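PDB 7EEH: TqaL, which belongs to the 2OG-Fe dioxygenase family of the cupin clan and holds an iron ion in a three-residue metal site. Local coordinates for residues B[73-78]-B[167-172]; B[159-164]-B[272-277]; B[187-192]-B[276-281]. The protein carries 1 engineered substitution. All coordinates share one frame; numbering follows the deposited sequence.

Interaction 1: residues B[73-78]-B[167-172]; sequences FRRSRN and RTVTTP
Strands 74-78 and 167-170 run antiparallel, with short-segment axes 175° apart. Arg-75 and Arg-167 form a hydrogen-bonded pair. Arg-75 N gives its hydrogen to Arg-167 O at 2.9 Å, almost straight at 174°. Arg-167 N returns the bond to Arg-75 O at 2.8 Å. Both donors lie in the plane of the carbonyl they meet. Two residues along, Val-169 N reaches Phe-73 O at 2.9 Å, but from above the carbonyl plane. Phe-73 is where the chain turns a corner. Arg-74 and Thr-168 form the non-hydrogen-bonded pair, with side chains on the other face from Arg-75 and Arg-167.

The side chain of Arg-75 crosses Val-169 obliquely. Arg-75 CB sits 4.1 Å from Arg-167 O. CG is anti to the carbonyl carbon, and the chain then bends at chi2 (133°). The bend sets the guanidinium against Val-169. NE, CZ and NH1 all meet Val-169 CG2, and Arg-75 CZ is 3.8 Å from Val-169 CG2. The methyl lies over the centre of one guanidinium face. This pairing belongs to the large antiparallel sheet of the cupin-type core, here near the protein surface. At the tip, Arg-75 NH1 comes within 4.3 Å of Arg-167 CD. The two NH1 atoms, of Arg-75 and Arg-167, stay 4.9 Å apart. The like charges are probably eased because Arg-167 has partners of its own: NE makes a salt bridge to Asp-270, and NH2 bonds to Asn-63. On the corner residue, Phe-73, the ring meets Thr-171 CG2 at its edge.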
loop_
_atom_site.group_PDB
_atom_site.type_symbol
_atom_site.label_atom_id
_atom_site.label_comp_id
_atom_site.label_asym_id
_atom_site.label_seq_id
_atom_site.Cartn_x
_atom_site.Cartn_y
_atom_site.Cartn_z
ATOM N N PHE B 73 -34.288 -5.656 -29.881
ATOM C CA PHE B 73 -33.787 -4.733 -28.871
ATOM C C PHE B 73 -32.633 -5.310 -28.060
ATOM O O PHE B 73 -32.180 -4.661 -27.115
ATOM C CB PHE B 73 -34.925 -4.302 -27.927
ATOM C CG PHE B 73 -36.203 -3.922 -28.639
ATOM C CD1 PHE B 73 -36.229 -2.857 -29.529
ATOM C CD2 PHE B 73 -37.373 -4.638 -28.427
ATOM C CE1 PHE B 73 -37.399 -2.511 -30.191
ATOM C CE2 PHE B 73 -38.545 -4.299 -29.086
ATOM C CZ PHE B 73 -38.556 -3.232 -29.971
ATOM N N ARG B 74 -32.141 -6.506 -28.395
ATOM C CA ARG B 74 -31.006 -7.062 -27.670
ATOM C C ARG B 74 -30.129 -7.927 -28.572
ATOM O O ARG B 74 -30.621 -8.698 -29.401
ATOM C CB ARG B 74 -31.465 -7.870 -26.450
ATOM C CG ARG B 74 -32.197 -9.153 -26.770
ATOM C CD ARG B 74 -32.536 -9.905 -25.508
ATOM N NE ARG B 74 -31.579 -10.975 -25.254
ATOM C CZ ARG B 74 -31.132 -11.298 -24.044
ATOM N NH1 ARG B 74 -31.555 -10.624 -22.977
ATOM N NH2 ARG B 74 -30.256 -12.289 -23.904
ATOM N N ARG B 75 -28.823 -7.780 -28.397
ATOM C CA ARG B 75 -27.824 -8.658 -28.987
ATOM C C ARG B 75 -27.035 -9.287 -27.848
ATOM O O ARG B 75 -26.761 -8.629 -26.842
ATOM C CB ARG B 75 -26.900 -7.885 -29.937
ATOM C CG ARG B 75 -27.603 -7.380 -31.209
ATOM C CD ARG B 75 -27.278 -5.931 -31.515
ATOM N NE ARG B 75 -28.230 -5.331 -32.452
ATOM C CZ ARG B 75 -28.091 -4.114 -32.974
ATOM N NH1 ARG B 75 -27.039 -3.363 -32.649
ATOM N NH2 ARG B 75 -29.005 -3.640 -33.812
ATOM N N SER B 76 -26.679 -10.558 -27.990
ATOM C CA SER B 76 -26.157 -11.257 -26.824
ATOM C C SER B 76 -25.371 -12.488 -27.241
ATOM O O SER B 76 -25.530 -13.011 -28.350
ATOM C CB SER B 76 -27.293 -11.651 -25.885
ATOM O OG SER B 76 -27.699 -12.984 -26.128
ATOM N N ARG B 77 -24.480 -12.908 -26.338
ATOM C CA ARG B 77 -23.875 -14.235 -26.314
ATOM C C ARG B 77 -23.856 -14.701 -24.866
ATOM O O ARG B 77 -23.813 -13.882 -23.949
ATOM C CB ARG B 77 -22.443 -14.258 -26.873
ATOM C CG ARG B 77 -22.358 -13.924 -28.365
ATOM C CD ARG B 77 -20.992 -14.161 -28.980
ATOM N NE ARG B 77 -21.085 -13.952 -30.431
ATOM C CZ ARG B 77 -21.439 -14.905 -31.295
ATOM N NH1 ARG B 77 -21.701 -16.137 -30.871
ATOM N NH2 ARG B 77 -21.532 -14.628 -32.590
ATOM N N ASN B 78 -23.894 -16.013 -24.651
ATOM C CA ASN B 78 -23.811 -16.508 -23.284
ATOM C C ASN B 78 -22.979 -17.778 -23.217
ATOM O O ASN B 78 -22.721 -18.444 -24.225
ATOM C CB ASN B 78 -25.190 -16.761 -22.679
ATOM C CG ASN B 78 -25.897 -17.916 -23.332
ATOM O OD1 ASN B 78 -25.800 -19.049 -22.872
ATOM N ND2 ASN B 78 -26.606 -17.639 -24.417
ATOM N N ARG B 167 -25.780 -6.528 -25.272
ATOM C CA ARG B 167 -25.958 -5.161 -25.747
ATOM C C ARG B 167 -27.451 -4.911 -25.909
ATOM O O ARG B 167 -28.112 -5.588 -26.708
ATOM C CB ARG B 167 -25.215 -4.930 -27.068
ATOM C CG ARG B 167 -25.709 -3.714 -27.847
ATOM C CD ARG B 167 -24.790 -3.377 -29.013
ATOM N NE ARG B 167 -23.442 -3.028 -28.569
ATOM C CZ ARG B 167 -22.401 -2.877 -29.379
ATOM N NH1 ARG B 167 -22.549 -3.029 -30.697
ATOM N NH2 ARG B 167 -21.209 -2.576 -28.874
ATOM N N THR B 168 -27.991 -3.978 -25.131
ATOM C CA THR B 168 -29.382 -3.579 -25.315
ATOM C C THR B 168 -29.440 -2.419 -26.301
ATOM O O THR B 168 -28.483 -1.662 -26.441
ATOM C CB THR B 168 -30.039 -3.183 -23.989
ATOM O OG1 THR B 168 -29.389 -2.026 -23.451
ATOM C CG2 THR B 168 -29.964 -4.338 -22.988
ATOM N N VAL B 169 -30.568 -2.296 -26.999
ATOM C CA VAL B 169 -30.741 -1.298 -28.057
ATOM C C VAL B 169 -32.077 -0.596 -27.841
ATOM O O VAL B 169 -33.118 -1.255 -27.755
ATOM C CB VAL B 169 -30.687 -1.929 -29.459
ATOM C CG1 VAL B 169 -30.775 -0.854 -30.530
ATOM C CG2 VAL B 169 -29.420 -2.751 -29.633
ATOM N N THR B 170 -32.043 0.731 -27.746
ATOM C CA THR B 170 -33.232 1.561 -27.571
ATOM C C THR B 170 -33.395 2.403 -28.826
ATOM O O THR B 170 -32.498 3.178 -29.174
ATOM C CB THR B 170 -33.114 2.471 -26.343
ATOM O OG1 THR B 170 -32.878 1.685 -25.166
ATOM C CG2 THR B 170 -34.389 3.297 -26.154
ATOM N N THR B 171 -34.535 2.263 -29.501
ATOM C CA THR B 171 -34.647 2.940 -30.781
ATOM C C THR B 171 -35.846 3.888 -30.797
ATOM O O THR B 171 -36.878 3.593 -30.179
ATOM C CB THR B 171 -34.742 1.900 -31.923
ATOM O OG1 THR B 171 -34.432 2.515 -33.180
ATOM C CG2 THR B 171 -36.120 1.249 -31.982
ATOM N N PRO B 172 -35.731 5.055 -31.467
ATOM C CA PRO B 172 -36.695 6.171 -31.490
ATOM C C PRO B 172 -38.175 5.808 -31.691
ATOM O O PRO B 172 -38.513 4.791 -32.296
ATOM C CB PRO B 172 -36.199 7.014 -32.666
ATOM C CG PRO B 172 -34.726 6.816 -32.644
ATOM C CD PRO B 172 -34.521 5.379 -32.251
#

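Interaction 2: residues B[159-164]-B[272-277]; sequences WVCTLF and LIFFTR
Two sets of side chains stand on opposite faces of the antiparallel pair 159-164 and 272-277. On one face Leu-163 and Phe-274 lie side by side and point the same way. The branch point of Leu-163, CG, lies over one face of the Phe-274 ring, offset toward the rim. Cys-161 SG, anti to the backbone N, reaches the edge of the same ring, 5.4 Å from the Phe-274 centroid. Further along, Trp-159 crosses Thr-276 at about a right angle, and Trp-159 CE3 is 3.8 Å from Thr-276 CG2.

On the other face Phe-164 and Phe-275 cross obliquely. Phe-164 CD1 comes to the edge of the Phe-275 ring, in its plane, 3.9 Å from Phe-275 CE2. Ile-273 CG2 lies over one face of that ring, toward the rim. A water joins Thr-162 OG1, at 2.7 Å, to Phe-275 O, to which it donates. Phe-275 O thus accepts from both this water and Thr-162 N. Three hydrogen-bonded pairs, Val-160 with Arg-277, Thr-162 with Phe-275 and Phe-164 with Ile-273, zip the backbones together. Arg-277 turns its tip to a salt bridge with Asp-293.

Helix 128-141 packs on the Leu-163 and Phe-274 face through Phe-130, Leu-133 and Leu-134. The nearest atom of the Phe-275 side chain is about 5 Å from the bound Fe (III) ion. A sheet with one face covered by a helix and the other lining the metal site is typical of the double-stranded beta-helix core of 2OG-Fe dioxygenases.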
loop_
_atom_site.group_PDB
_atom_site.type_symbol
_atom_site.label_atom_id
_atom_site.label_comp_id
_atom_site.label_asym_id
_atom_site.label_seq_id
_atom_site.Cartn_x
_atom_site.Cartn_y
_atom_site.Cartn_z
ATOM N N TRP B 159 -19.868 -24.289 -8.302
ATOM C CA TRP B 159 -20.920 -23.347 -8.648
ATOM C C TRP B 159 -21.079 -23.307 -10.161
ATOM O O TRP B 159 -20.114 -23.489 -10.903
ATOM C CB TRP B 159 -20.627 -21.915 -8.174
ATOM C CG TRP B 159 -20.290 -21.692 -6.723
ATOM C CD1 TRP B 159 -19.143 -22.039 -6.092
ATOM C CD2 TRP B 159 -21.090 -20.999 -5.751
ATOM N NE1 TRP B 159 -19.180 -21.642 -4.778
ATOM C CE2 TRP B 159 -20.366 -21.002 -4.542
ATOM C CE3 TRP B 159 -22.359 -20.400 -5.782
ATOM C CZ2 TRP B 159 -20.856 -20.429 -3.374
ATOM C CZ3 TRP B 159 -22.850 -19.822 -4.619
ATOM C CH2 TRP B 159 -22.100 -19.852 -3.427
ATOM N N VAL B 160 -22.299 -23.045 -10.605
ATOM C CA VAL B 160 -22.592 -22.768 -12.005
ATOM C C VAL B 160 -22.672 -21.263 -12.160
ATOM O O VAL B 160 -23.418 -20.601 -11.431
ATOM C CB VAL B 160 -23.914 -23.414 -12.451
ATOM C CG1 VAL B 160 -24.160 -23.137 -13.944
ATOM C CG2 VAL B 160 -23.914 -24.893 -12.148
ATOM N N CYS B 161 -21.916 -20.720 -13.107
ATOM C CA CYS B 161 -21.962 -19.298 -13.409
ATOM C C CYS B 161 -22.410 -19.150 -14.855
ATOM O O CYS B 161 -21.669 -19.515 -15.781
ATOM C CB CYS B 161 -20.608 -18.638 -13.184
ATOM S SG CYS B 161 -20.583 -16.898 -13.706
ATOM N N THR B 162 -23.624 -18.646 -15.052
ATOM C CA THR B 162 -24.116 -18.351 -16.387
ATOM C C THR B 162 -23.791 -16.896 -16.707
ATOM O O THR B 162 -24.245 -15.984 -16.010
ATOM C CB THR B 162 -25.619 -18.607 -16.512
ATOM O OG1 THR B 162 -25.923 -19.891 -15.970
ATOM C CG2 THR B 162 -26.022 -18.610 -17.981
ATOM N N LEU B 163 -22.991 -16.689 -17.745
ATOM C CA LEU B 163 -22.500 -15.370 -18.123
ATOM C C LEU B 163 -23.128 -14.923 -19.438
ATOM O O LEU B 163 -23.018 -15.627 -20.444
ATOM C CB LEU B 163 -20.975 -15.376 -18.237
ATOM C CG LEU B 163 -20.657 -13.909 -18.549
ATOM C CD1 LEU B 163 -20.120 -13.117 -17.415
ATOM C CD2 LEU B 163 -19.848 -13.757 -19.849
ATOM N N PHE B 164 -23.766 -13.753 -19.430
ATOM C CA PHE B 164 -24.278 -13.115 -20.638
ATOM C C PHE B 164 -23.475 -11.860 -20.955
ATOM O O PHE B 164 -23.301 -10.989 -20.091
ATOM C CB PHE B 164 -25.750 -12.727 -20.500
ATOM C CG PHE B 164 -26.691 -13.886 -20.541
ATOM C CD1 PHE B 164 -26.850 -14.696 -19.438
ATOM C CD2 PHE B 164 -27.433 -14.156 -21.683
ATOM C CE1 PHE B 164 -27.727 -15.770 -19.466
ATOM C CE2 PHE B 164 -28.308 -15.227 -21.718
ATOM C CZ PHE B 164 -28.454 -16.033 -20.607
ATOM N N LEU B 272 -21.530 -7.142 -19.032
ATOM C CA LEU B 272 -21.336 -8.544 -18.689
ATOM C C LEU B 272 -22.216 -8.829 -17.476
ATOM O O LEU B 272 -22.159 -8.090 -16.492
ATOM C CB LEU B 272 -19.866 -8.844 -18.383
ATOM C CG LEU B 272 -18.892 -8.666 -19.553
ATOM C CD1 LEU B 272 -17.457 -8.758 -19.069
ATOM C CD2 LEU B 272 -19.176 -9.706 -20.651
ATOM N N ILE B 273 -23.043 -9.871 -17.556
ATOM C CA ILE B 273 -23.965 -10.224 -16.479
ATOM C C ILE B 273 -23.639 -11.645 -16.036
ATOM O O ILE B 273 -23.792 -12.596 -16.815
ATOM C CB ILE B 273 -25.433 -10.095 -16.906
ATOM C CG1 ILE B 273 -25.714 -8.677 -17.403
ATOM C CG2 ILE B 273 -26.354 -10.452 -15.743
ATOM C CD1 ILE B 273 -27.029 -8.526 -18.096
ATOM N N PHE B 274 -23.172 -11.787 -14.791
ATOM C CA PHE B 274 -22.764 -13.066 -14.215
ATOM C C PHE B 274 -23.847 -13.525 -13.250
ATOM O O PHE B 274 -24.081 -12.858 -12.239
ATOM C CB PHE B 274 -21.434 -12.959 -13.446
ATOM C CG PHE B 274 -20.274 -12.360 -14.233
ATOM C CD1 PHE B 274 -20.217 -11.008 -14.499
ATOM C CD2 PHE B 274 -19.207 -13.159 -14.629
ATOM C CE1 PHE B 274 -19.148 -10.450 -15.192
ATOM C CE2 PHE B 274 -18.122 -12.619 -15.317
ATOM C CZ PHE B 274 -18.098 -11.256 -15.602
ATOM N N PHE B 275 -24.492 -14.660 -13.543
ATOM C CA PHE B 275 -25.483 -15.264 -12.643
ATOM C C PHE B 275 -24.862 -16.514 -12.034
ATOM O O PHE B 275 -24.710 -17.521 -12.735
ATOM C CB PHE B 275 -26.762 -15.659 -13.373
ATOM C CG PHE B 275 -27.516 -14.531 -14.030
ATOM C CD1 PHE B 275 -28.257 -13.636 -13.282
ATOM C CD2 PHE B 275 -27.563 -14.432 -15.420
ATOM C CE1 PHE B 275 -29.006 -12.635 -13.901
ATOM C CE2 PHE B 275 -28.308 -13.432 -16.043
ATOM C CZ PHE B 275 -29.028 -12.538 -15.282
ATOM N N THR B 276 -24.537 -16.481 -10.732
ATOM C CA THR B 276 -23.819 -17.581 -10.093
ATOM C C THR B 276 -24.657 -18.228 -8.994
ATOM O O THR B 276 -25.152 -17.537 -8.095
ATOM C CB THR B 276 -22.472 -17.092 -9.530
ATOM O OG1 THR B 276 -21.648 -16.643 -10.616
ATOM C CG2 THR B 276 -21.753 -18.233 -8.803
ATOM N N ARG B 277 -24.786 -19.559 -9.045
ATOM C CA ARG B 277 -25.575 -20.283 -8.048
ATOM C C ARG B 277 -24.990 -21.668 -7.806
ATOM O O ARG B 277 -24.207 -22.184 -8.610
ATOM C CB ARG B 277 -27.037 -20.413 -8.474
ATOM C CG ARG B 277 -27.235 -21.183 -9.805
ATOM C CD ARG B 277 -28.693 -21.614 -9.976
ATOM N NE ARG B 277 -28.968 -22.184 -11.301
ATOM C CZ ARG B 277 -28.566 -23.391 -11.699
ATOM N NH1 ARG B 277 -27.869 -24.176 -10.882
ATOM N NH2 ARG B 277 -28.868 -23.829 -12.913
HETATM O O HOH W 1 -26.499 -19.726 -13.377
#

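Interaction 3: residues B[187-192]-B[276-281]; sequences GVDHTM and TRRPVK
Thr-276 O accepts two backbone hydrogens at once. Asp-189 N and His-190 N each lie 3.0 Å from Thr-276 O. The bond from His-190 is nearly straight, at 172°. The one from Asp-189 is more bent, at 144°, and arrives on a lone pair of the carbonyl. Thr-276 N closes the pair by donating to His-190 O at 2.9 Å. Two residues thus face one, which is a classic beta bulge at the start of strand 190-199.

The Asp-189 side chain extends the grip past the end of strand 267-277. Asp-189 CG is anti to the carbonyl carbon, and Asp-189 OD2 accepts from Arg-278 N at 2.9 Å. The N-H meets OD2 nearly along the C-O axis. Val-188 packs across Arg-277 at about a right angle, with Val-188 CB 3.8 Å from Arg-277 CB. CG of Arg-277 takes the crowded position between its backbone N and carbonyl carbon. The extended chain beyond it lets Arg-277 NH1 reach Arg-278 O at 3.1 Å, while Arg-277 NH2 makes a salt bridge to Asp-293.

In the second shell, Tyr-154 OH bonds Asp-189 OD1, Tyr-28 OH bonds His-190 ND1, and Asp-248 takes Val-188 N. Both carboxylate oxygens of Asp-189 thus have a partner, which probably supports the charged form. Thr-191 OG1 bonds OD2 of the iron ligand Asp-186, which ties this strand to the metal site. Strand 190-199 lies between strands 267-277 and 243-247, while helix 128-141 packs on His-190 and on the selenomethionine at Met-192.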
loop_
_atom_site.group_PDB
_atom_site.type_symbol
_atom_site.label_atom_id
_atom_site.label_comp_id
_atom_site.label_asym_id
_atom_site.label_seq_id
_atom_site.Cartn_x
_atom_site.Cartn_y
_atom_site.Cartn_z
ATOM N N GLY B 187 -33.083 -15.546 -9.130
ATOM C CA GLY B 187 -33.137 -16.965 -8.844
ATOM C C GLY B 187 -31.798 -17.627 -8.648
ATOM O O GLY B 187 -31.698 -18.845 -8.801
ATOM N N VAL B 188 -30.750 -16.866 -8.316
ATOM C CA VAL B 188 -29.423 -17.446 -8.119
ATOM C C VAL B 188 -28.932 -17.048 -6.728
ATOM O O VAL B 188 -29.727 -16.612 -5.886
ATOM C CB VAL B 188 -28.456 -16.998 -9.236
ATOM C CG1 VAL B 188 -28.909 -17.539 -10.611
ATOM C CG2 VAL B 188 -28.360 -15.484 -9.285
ATOM N N ASP B 189 -27.634 -17.222 -6.463
ATOM C CA ASP B 189 -27.043 -16.824 -5.189
ATOM C C ASP B 189 -26.361 -15.462 -5.251
ATOM O O ASP B 189 -26.575 -14.635 -4.366
ATOM C CB ASP B 189 -26.036 -17.881 -4.707
ATOM C CG ASP B 189 -26.709 -19.202 -4.332
ATOM O OD1 ASP B 189 -27.676 -19.166 -3.539
ATOM O OD2 ASP B 189 -26.277 -20.260 -4.842
ATOM N N HIS B 190 -25.520 -15.227 -6.263
ATOM C CA HIS B 190 -24.796 -13.968 -6.420
ATOM C C HIS B 190 -24.919 -13.510 -7.863
ATOM O O HIS B 190 -24.711 -14.307 -8.782
ATOM C CB HIS B 190 -23.301 -14.109 -6.082
ATOM C CG HIS B 190 -23.031 -14.663 -4.722
ATOM N ND1 HIS B 190 -23.050 -13.884 -3.583
ATOM C CD2 HIS B 190 -22.713 -15.916 -4.318
ATOM C CE1 HIS B 190 -22.770 -14.637 -2.535
ATOM N NE2 HIS B 190 -22.565 -15.876 -2.954
ATOM N N THR B 191 -25.227 -12.233 -8.061
ATOM C CA THR B 191 -25.316 -11.643 -9.388
ATOM C C THR B 191 -24.320 -10.494 -9.486
ATOM O O THR B 191 -24.240 -9.660 -8.579
ATOM C CB THR B 191 -26.730 -11.107 -9.700
ATOM O OG1 THR B 191 -27.689 -12.170 -9.666
ATOM C CG2 THR B 191 -26.752 -10.453 -11.114
HETATM N N MSE B 192 -23.557 -10.464 -10.581
HETATM C CA MSE B 192 -22.571 -9.411 -10.830
HETATM C C MSE B 192 -22.847 -8.823 -12.215
HETATM O O MSE B 192 -23.013 -9.567 -13.201
HETATM C CB MSE B 192 -21.128 -9.957 -10.751
HETATM C CG MSE B 192 -20.045 -8.892 -10.952
HETATM SE SE MSE B 192 -18.336 -9.382 -10.196
HETATM C CE MSE B 192 -17.348 -10.090 -11.775
ATOM N N THR B 276 -24.537 -16.481 -10.732
ATOM C CA THR B 276 -23.819 -17.581 -10.093
ATOM C C THR B 276 -24.657 -18.228 -8.994
ATOM O O THR B 276 -25.152 -17.537 -8.095
ATOM C CB THR B 276 -22.472 -17.092 -9.530
ATOM O OG1 THR B 276 -21.648 -16.643 -10.616
ATOM C CG2 THR B 276 -21.753 -18.233 -8.803
ATOM N N ARG B 277 -24.786 -19.559 -9.045
ATOM C CA ARG B 277 -25.575 -20.283 -8.048
ATOM C C ARG B 277 -24.990 -21.668 -7.806
ATOM O O ARG B 277 -24.207 -22.184 -8.610
ATOM C CB ARG B 277 -27.037 -20.413 -8.474
ATOM C CG ARG B 277 -27.235 -21.183 -9.805
ATOM C CD ARG B 277 -28.693 -21.614 -9.976
ATOM N NE ARG B 277 -28.968 -22.184 -11.301
ATOM C CZ ARG B 277 -28.566 -23.391 -11.699
ATOM N NH1 ARG B 277 -27.869 -24.176 -10.882
ATOM N NH2 ARG B 277 -28.868 -23.829 -12.913
ATOM N N ARG B 278 -25.366 -22.259 -6.665
ATOM C CA ARG B 278 -25.094 -23.670 -6.425
ATOM C C ARG B 278 -25.928 -24.515 -7.397
ATOM O O ARG B 278 -26.958 -24.059 -7.899
ATOM C CB ARG B 278 -25.409 -24.044 -4.973
ATOM C CG ARG B 278 -24.536 -23.317 -3.920
ATOM C CD ARG B 278 -23.085 -23.725 -4.050
ATOM N NE ARG B 278 -22.310 -23.653 -2.807
ATOM C CZ ARG B 278 -20.991 -23.865 -2.756
ATOM N NH1 ARG B 278 -20.320 -24.147 -3.873
ATOM N NH2 ARG B 278 -20.331 -23.790 -1.604
ATOM N N PRO B 279 -25.494 -25.741 -7.688
ATOM C CA PRO B 279 -26.237 -26.579 -8.643
ATOM C C PRO B 279 -27.596 -26.983 -8.102
ATOM O O PRO B 279 -27.854 -26.960 -6.895
ATOM C CB PRO B 279 -25.338 -27.806 -8.834
ATOM C CG PRO B 279 -24.476 -27.843 -7.626
ATOM C CD PRO B 279 -24.283 -26.416 -7.186
ATOM N N VAL B 280 -28.476 -27.370 -9.029
ATOM C CA VAL B 280 -29.791 -27.862 -8.644
ATOM C C VAL B 280 -29.655 -29.180 -7.889
ATOM O O VAL B 280 -28.828 -30.036 -8.232
ATOM C CB VAL B 280 -30.687 -28.015 -9.883
ATOM C CG1 VAL B 280 -32.049 -28.580 -9.512
ATOM C CG2 VAL B 280 -30.853 -26.666 -10.581
ATOM N N LYS B 281 -30.488 -29.355 -6.858
ATOM C CA LYS B 281 -30.441 -30.530 -6.002
ATOM C C LYS B 281 -31.103 -31.721 -6.689
ATOM O O LYS B 281 -32.224 -31.618 -7.190
ATOM C CB LYS B 281 -31.140 -30.237 -4.669
ATOM C CG LYS B 281 -30.592 -30.997 -3.459
ATOM C CD LYS B 281 -31.518 -30.856 -2.239
ATOM C CE LYS B 281 -32.025 -29.427 -2.101
ATOM N NZ LYS B 281 -32.351 -28.967 -0.708
#

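In the fold
All three contacts belong to one antiparallel sheet. Interactions 1 and 2 share strand 158-170, and interactions 2 and 3 share strand 267-277, with Thr-276 and Arg-277 in common. Measured from the centre of each contact to the centre of the chain, interaction 2 lies nearest, at about 6 Å, and is mostly aromatic and aliphatic. Interaction 1 is a surface contact at about 17 Å, where arginine side chains dominate, with one phenylalanine at the corner. Interaction 3, partly buried at about 12 Å, relies on backbone bonds and a carboxylate where the strand register breaks. Interactions 1 and 2 touch through Asn-78 and Phe-164. Interactions 2 and 3 touch where Trp-159 meets Asp-189 and makes a cation-pi contact with Arg-278.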